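Local coordinates for dermonecrotic toxin (Pasteurella multocida, PDB 2EBF), which acts as a dermonecrotic and strongly mitogenic toxin that induces bone resorption and is associated with progressive atrophic rhinitis in pigs, at residues Pro43-Leu48 with Arg741-Leu746; Ala59-Ile64 with Ser112-Ala117. All blocks are in the same frame, centred on the assembly; numbering follows the deposited sequence.

This chain is the C-terminal region of a longer toxin. Both contacts lie on the same side of its centre, 26 Å apart between their centres and about 8 Å at their nearest atoms, without touching. Interaction 1 ties the loop before helix 54-60 to the C-terminal tail, so it spans nearly the whole modelled chain. Interaction 2 is nested inside that closure: it pairs the end of helix 54-60 with the start of helix 115-129, within the helical membrane localization domain. Helix 115-129 connects the two regions, since I46 and L746 touch it. The first contact fastens the C3 tail to the loop, L746 reaching the fragment's N-terminal helices, and the second joins two of those.

Interaction 1: Pro43-Leu48 with Arg741-Leu746; sequences PFRIGL and RLTRAL
The guanidinium of R45 reaches the carbonyl oxygen of R741. The main hydrogen bond runs from R45 NH2 to R741 O and is 2.6 Å long. Its N-H...O angle is 144°, and the oxygen lies somewhat out of the guanidinium plane. R45 NH1 gives the same oxygen a second, weak bond of 3.1 Å, so both terminal nitrogens converge on one acceptor. The chain is extended from CG to NE (chi2 -180°), which carries the group across to the tail. R45 NH2 also makes a weak bond of 3.3 Å to T743 OG1, a hydroxyl that is hydrogen-bonded to E49 as well; R45 NH1 bonds S42 O within its own loop.

Two irregular segments meet at the surface, and the C-terminal tail of the C3 region is thereby fastened to the loop that precedes helix 54-60.

Water adds two bridges. One accepts from R741 N and weakly from R45 NH1; another accepts from G47 N and donates to T743 OG1, 3.1 Å away, while lying over one face of the R45 guanidinium.

Van der Waals contacts are few. T743 CG2 sits 3.7 Å from G47 O. On the other flank, P43 CB lies 3.6 Å from R741 NH2. The R741 guanidinium itself is held by a salt bridge to E133 and a bond to F737 O.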
loop_
_atom_site.group_PDB
_atom_site.type_symbol
_atom_site.label_atom_id
_atom_site.label_comp_id
_atom_site.label_asym_id
_atom_site.label_seq_id
_atom_site.Cartn_x
_atom_site.Cartn_y
_atom_site.Cartn_z
ATOM N N PRO A 43 19.952 -14.201 0.150
ATOM C CA PRO A 43 19.459 -14.678 -1.139
ATOM C C PRO A 43 18.958 -13.544 -2.037
ATOM O O PRO A 43 18.855 -13.730 -3.253
ATOM C CB PRO A 43 18.275 -15.593 -0.756
ATOM C CG PRO A 43 17.859 -15.122 0.609
ATOM C CD PRO A 43 19.138 -14.709 1.275
ATOM N N PHE A 44 18.667 -12.384 -1.449
ATOM C CA PHE A 44 18.042 -11.273 -2.182
ATOM C C PHE A 44 19.018 -10.177 -2.563
ATOM O O PHE A 44 18.647 -9.009 -2.660
ATOM C CB PHE A 44 16.866 -10.693 -1.379
ATOM C CG PHE A 44 15.816 -11.721 -1.036
ATOM C CD1 PHE A 44 15.206 -11.731 0.218
ATOM C CD2 PHE A 44 15.469 -12.695 -1.955
ATOM C CE1 PHE A 44 14.241 -12.696 0.542
ATOM C CE2 PHE A 44 14.514 -13.689 -1.639
ATOM C CZ PHE A 44 13.893 -13.673 -0.386
ATOM N N ARG A 45 20.265 -10.550 -2.801
ATOM C CA ARG A 45 21.295 -9.536 -3.025
ATOM C C ARG A 45 21.317 -9.002 -4.472
ATOM O O ARG A 45 22.062 -8.075 -4.786
ATOM C CB ARG A 45 22.662 -10.058 -2.588
ATOM C CG ARG A 45 23.130 -11.268 -3.330
ATOM C CD ARG A 45 24.489 -11.713 -2.816
ATOM N NE ARG A 45 24.990 -12.825 -3.613
ATOM C CZ ARG A 45 24.636 -14.094 -3.442
ATOM N NH1 ARG A 45 23.771 -14.441 -2.483
ATOM N NH2 ARG A 45 25.153 -15.025 -4.232
ATOM N N ILE A 46 20.477 -9.572 -5.337
ATOM C CA ILE A 46 20.335 -9.086 -6.734
ATOM C C ILE A 46 21.707 -9.020 -7.419
ATOM O O ILE A 46 22.114 -7.992 -7.984
ATOM C CB ILE A 46 19.552 -7.736 -6.820
ATOM C CG1 ILE A 46 18.218 -7.828 -6.068
ATOM C CG2 ILE A 46 19.240 -7.362 -8.257
ATOM C CD1 ILE A 46 18.250 -7.116 -4.781
ATOM N N GLY A 47 22.432 -10.132 -7.323
ATOM C CA GLY A 47 23.789 -10.225 -7.845
ATOM C C GLY A 47 23.794 -10.177 -9.358
ATOM O O GLY A 47 22.883 -10.718 -10.005
ATOM N N LEU A 48 24.815 -9.525 -9.920
ATOM C CA LEU A 48 24.921 -9.354 -11.375
ATOM C C LEU A 48 25.969 -10.240 -12.050
ATOM O O LEU A 48 26.322 -10.005 -13.199
ATOM C CB LEU A 48 25.173 -7.888 -11.716
ATOM C CG LEU A 48 24.049 -6.921 -11.317
ATOM C CD1 LEU A 48 24.476 -5.502 -11.559
ATOM C CD2 LEU A 48 22.746 -7.251 -12.073
ATOM N N ARG A 741 23.899 -18.931 -1.046
ATOM C CA ARG A 741 24.030 -19.409 -2.411
ATOM C C ARG A 741 24.898 -18.480 -3.229
ATOM O O ARG A 741 24.871 -17.266 -3.036
ATOM C CB ARG A 741 22.666 -19.436 -3.091
ATOM C CG ARG A 741 21.805 -20.608 -2.768
ATOM C CD ARG A 741 20.475 -20.448 -3.493
ATOM N NE ARG A 741 19.516 -19.668 -2.713
ATOM C CZ ARG A 741 18.238 -19.509 -3.041
ATOM N NH1 ARG A 741 17.757 -20.043 -4.169
ATOM N NH2 ARG A 741 17.445 -18.806 -2.241
ATOM N N LEU A 742 25.630 -19.065 -4.176
ATOM C CA LEU A 742 26.274 -18.298 -5.236
ATOM C C LEU A 742 25.195 -17.780 -6.188
ATOM O O LEU A 742 24.093 -18.359 -6.287
ATOM C CB LEU A 742 27.290 -19.151 -5.998
ATOM C CG LEU A 742 28.579 -19.540 -5.268
ATOM C CD1 LEU A 742 29.209 -20.768 -5.919
ATOM C CD2 LEU A 742 29.564 -18.373 -5.229
ATOM N N THR A 743 25.505 -16.681 -6.869
ATOM C CA THR A 743 24.612 -16.121 -7.885
ATOM C C THR A 743 24.418 -17.144 -9.021
ATOM O O THR A 743 23.352 -17.201 -9.655
ATOM C CB THR A 743 25.141 -14.767 -8.383
ATOM O OG1 THR A 743 25.222 -13.866 -7.270
ATOM C CG2 THR A 743 24.224 -14.170 -9.427
ATOM N N ARG A 744 25.453 -17.953 -9.248
ATOM C CA ARG A 744 25.347 -19.185 -10.042
ATOM C C ARG A 744 24.643 -18.975 -11.392
ATOM O O ARG A 744 23.646 -19.639 -11.719
ATOM C CB ARG A 744 24.666 -20.290 -9.219
ATOM C CG ARG A 744 24.592 -21.649 -9.898
ATOM C CD ARG A 744 23.194 -22.232 -9.730
ATOM N NE ARG A 744 22.758 -22.964 -10.918
ATOM C CZ ARG A 744 21.494 -23.048 -11.327
ATOM N NH1 ARG A 744 20.525 -22.437 -10.648
ATOM N NH2 ARG A 744 21.196 -23.739 -12.422
ATOM N N ALA A 745 25.155 -18.025 -12.160
ATOM C CA ALA A 745 24.746 -17.871 -13.540
ATOM C C ALA A 745 26.010 -18.006 -14.377
ATOM O O ALA A 745 26.917 -18.761 -13.995
ATOM C CB ALA A 745 24.086 -16.535 -13.734
ATOM N N LEU A 746 26.084 -17.302 -15.506
ATOM C CA LEU A 746 27.329 -17.248 -16.272
ATOM C C LEU A 746 28.315 -16.239 -15.672
ATOM O O LEU A 746 28.581 -16.255 -14.468
ATOM C CB LEU A 746 27.084 -16.974 -17.770
ATOM C CG LEU A 746 26.282 -15.803 -18.370
ATOM C CD1 LEU A 746 24.792 -15.938 -18.070
ATOM C CD2 LEU A 746 26.816 -14.408 -17.996
HETATM O O HOH W 1 22.265 -16.427 -0.224
HETATM O O HOH W 2 22.394 -13.258 -6.281
#

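Interaction 2: Ala59-Ile64 with Ser112-Ala117; sequences ARASVI and SERLNA
R114 NH1 donates to the carbonyl oxygen of A61 in the one direct hydrogen bond between A59-I64 and S112-A117, 2.8 Å long. The N-H...O angle is 150°. The oxygen lies in the guanidinium plane, while the nitrogen is tilted 17° from the carbonyl plane. Besides this bond, NH1 donates to a water that in turn accepts from V63 N, so a direct link and a bridged one hold the arginine against the backbone that follows helix 54-60.

Van der Waals contacts lie beside it. V63 meets E113 nearly at a right angle, both its methyls against CG of the glutamate, with V63 CG2 3.3 Å from E113 CG. V63 CG2 also comes within 3.5 Å of R114 NH1. A chi1 of 46° tucks the E113 CG in among the main-chain atoms and against the valine. Just past the end of helix 54-60, A61 CB packs at 3.7 Å on A117 CB, near the start of helix 115-129, small side chains that let the backbones come close.

Farther out, S112 OG accepts from R114 N, fixing the backbone from which the arginine springs, and is itself bonded to Y105 of helix 88-108. Y72 of helix 70-84 touches both A61 and R114, while W52 touches R60 and A117. The S112-L115 segment is a type I beta turn with a serine capping bond, leading into helix 115-129 of the helical membrane localization domain, here joined to the end of helix 54-60.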
loop_
_atom_site.group_PDB
_atom_site.type_symbol
_atom_site.label_atom_id
_atom_site.label_comp_id
_atom_site.label_asym_id
_atom_site.label_seq_id
_atom_site.Cartn_x
_atom_site.Cartn_y
_atom_site.Cartn_z
ATOM N N ALA A 59 29.343 -7.042 -28.477
ATOM C CA ALA A 59 29.899 -8.048 -29.370
ATOM C C ALA A 59 28.837 -9.065 -29.777
ATOM O O ALA A 59 28.795 -9.479 -30.934
ATOM C CB ALA A 59 31.096 -8.746 -28.729
ATOM N N ARG A 60 27.984 -9.456 -28.831
ATOM C CA ARG A 60 26.956 -10.464 -29.078
ATOM C C ARG A 60 25.847 -9.946 -29.990
ATOM O O ARG A 60 25.317 -10.694 -30.808
ATOM C CB ARG A 60 26.353 -10.975 -27.756
ATOM C CG ARG A 60 27.281 -11.878 -26.922
ATOM C CD ARG A 60 27.591 -13.207 -27.620
ATOM N NE ARG A 60 26.511 -14.167 -27.429
ATOM C CZ ARG A 60 26.643 -15.379 -26.897
ATOM N NH1 ARG A 60 27.829 -15.842 -26.508
ATOM N NH2 ARG A 60 25.568 -16.142 -26.773
ATOM N N ALA A 61 25.508 -8.672 -29.839
ATOM C CA ALA A 61 24.396 -8.070 -30.571
ATOM C C ALA A 61 24.843 -7.244 -31.777
ATOM O O ALA A 61 24.036 -6.520 -32.369
ATOM C CB ALA A 61 23.554 -7.224 -29.640
ATOM N N SER A 62 26.119 -7.341 -32.134
ATOM C CA SER A 62 26.633 -6.584 -33.273
ATOM C C SER A 62 26.113 -7.144 -34.595
ATOM O O SER A 62 25.984 -8.360 -34.765
ATOM C CB SER A 62 28.163 -6.532 -33.270
ATOM O OG SER A 62 28.715 -7.754 -33.708
ATOM N N VAL A 63 25.801 -6.232 -35.512
ATOM C CA VAL A 63 25.402 -6.576 -36.874
ATOM C C VAL A 63 26.310 -5.805 -37.836
ATOM O O VAL A 63 26.378 -4.571 -37.786
ATOM C CB VAL A 63 23.923 -6.217 -37.143
ATOM C CG1 VAL A 63 23.485 -6.720 -38.519
ATOM C CG2 VAL A 63 23.017 -6.774 -36.044
ATOM N N ILE A 64 26.997 -6.543 -38.708
ATOM C CA ILE A 64 28.086 -6.002 -39.549
ATOM C C ILE A 64 27.807 -4.645 -40.222
ATOM O O ILE A 64 28.599 -3.709 -40.080
ATOM C CB ILE A 64 28.598 -7.060 -40.578
ATOM C CG1 ILE A 64 29.390 -8.160 -39.856
ATOM C CG2 ILE A 64 29.466 -6.408 -41.661
ATOM C CD1 ILE A 64 29.663 -9.415 -40.692
ATOM N N SER A 112 14.807 -8.676 -36.221
ATOM C CA SER A 112 16.107 -8.121 -35.894
ATOM C C SER A 112 17.080 -9.242 -35.588
ATOM O O SER A 112 16.770 -10.179 -34.847
ATOM C CB SER A 112 16.036 -7.141 -34.726
ATOM O OG SER A 112 17.339 -6.699 -34.383
ATOM N N GLU A 113 18.258 -9.140 -36.189
ATOM C CA GLU A 113 19.333 -10.089 -35.953
ATOM C C GLU A 113 19.991 -9.893 -34.573
ATOM O O GLU A 113 20.851 -10.676 -34.177
ATOM C CB GLU A 113 20.347 -10.043 -37.108
ATOM C CG GLU A 113 20.772 -8.637 -37.566
ATOM C CD GLU A 113 19.789 -7.920 -38.516
ATOM O OE1 GLU A 113 20.018 -7.947 -39.756
ATOM O OE2 GLU A 113 18.809 -7.302 -38.027
ATOM N N ARG A 114 19.570 -8.858 -33.841
ATOM C CA ARG A 114 20.030 -8.627 -32.461
ATOM C C ARG A 114 19.220 -9.418 -31.437
ATOM O O ARG A 114 19.579 -9.469 -30.260
ATOM C CB ARG A 114 19.934 -7.149 -32.093
ATOM C CG ARG A 114 20.694 -6.203 -32.994
ATOM C CD ARG A 114 20.844 -4.876 -32.285
ATOM N NE ARG A 114 21.037 -3.743 -33.183
ATOM C CZ ARG A 114 22.180 -3.438 -33.801
ATOM N NH1 ARG A 114 23.263 -4.194 -33.654
ATOM N NH2 ARG A 114 22.234 -2.366 -34.582
ATOM N N LEU A 115 18.124 -10.025 -31.882
ATOM C CA LEU A 115 17.185 -10.680 -30.970
ATOM C C LEU A 115 17.718 -11.872 -30.180
ATOM O O LEU A 115 17.335 -12.056 -29.027
ATOM C CB LEU A 115 15.880 -11.047 -31.685
ATOM C CG LEU A 115 14.837 -9.930 -31.679
ATOM C CD1 LEU A 115 13.580 -10.371 -32.426
ATOM C CD2 LEU A 115 14.497 -9.517 -30.253
ATOM N N ASN A 116 18.589 -12.684 -30.774
ATOM C CA ASN A 116 19.219 -13.773 -30.022
ATOM C C ASN A 116 19.922 -13.260 -28.758
ATOM O O ASN A 116 19.737 -13.814 -27.668
ATOM C CB ASN A 116 20.212 -14.563 -30.892
ATOM C CG ASN A 116 19.535 -15.597 -31.775
ATOM O OD1 ASN A 116 18.309 -15.731 -31.782
ATOM N ND2 ASN A 116 20.341 -16.337 -32.531
ATOM N N ALA A 117 20.717 -12.202 -28.916
ATOM C CA ALA A 117 21.440 -11.580 -27.797
ATOM C C ALA A 117 20.475 -10.975 -26.769
ATOM O O ALA A 117 20.666 -11.142 -25.565
ATOM C CB ALA A 117 22.401 -10.505 -28.314
HETATM O O HOH W 3 25.627 -3.479 -35.007
#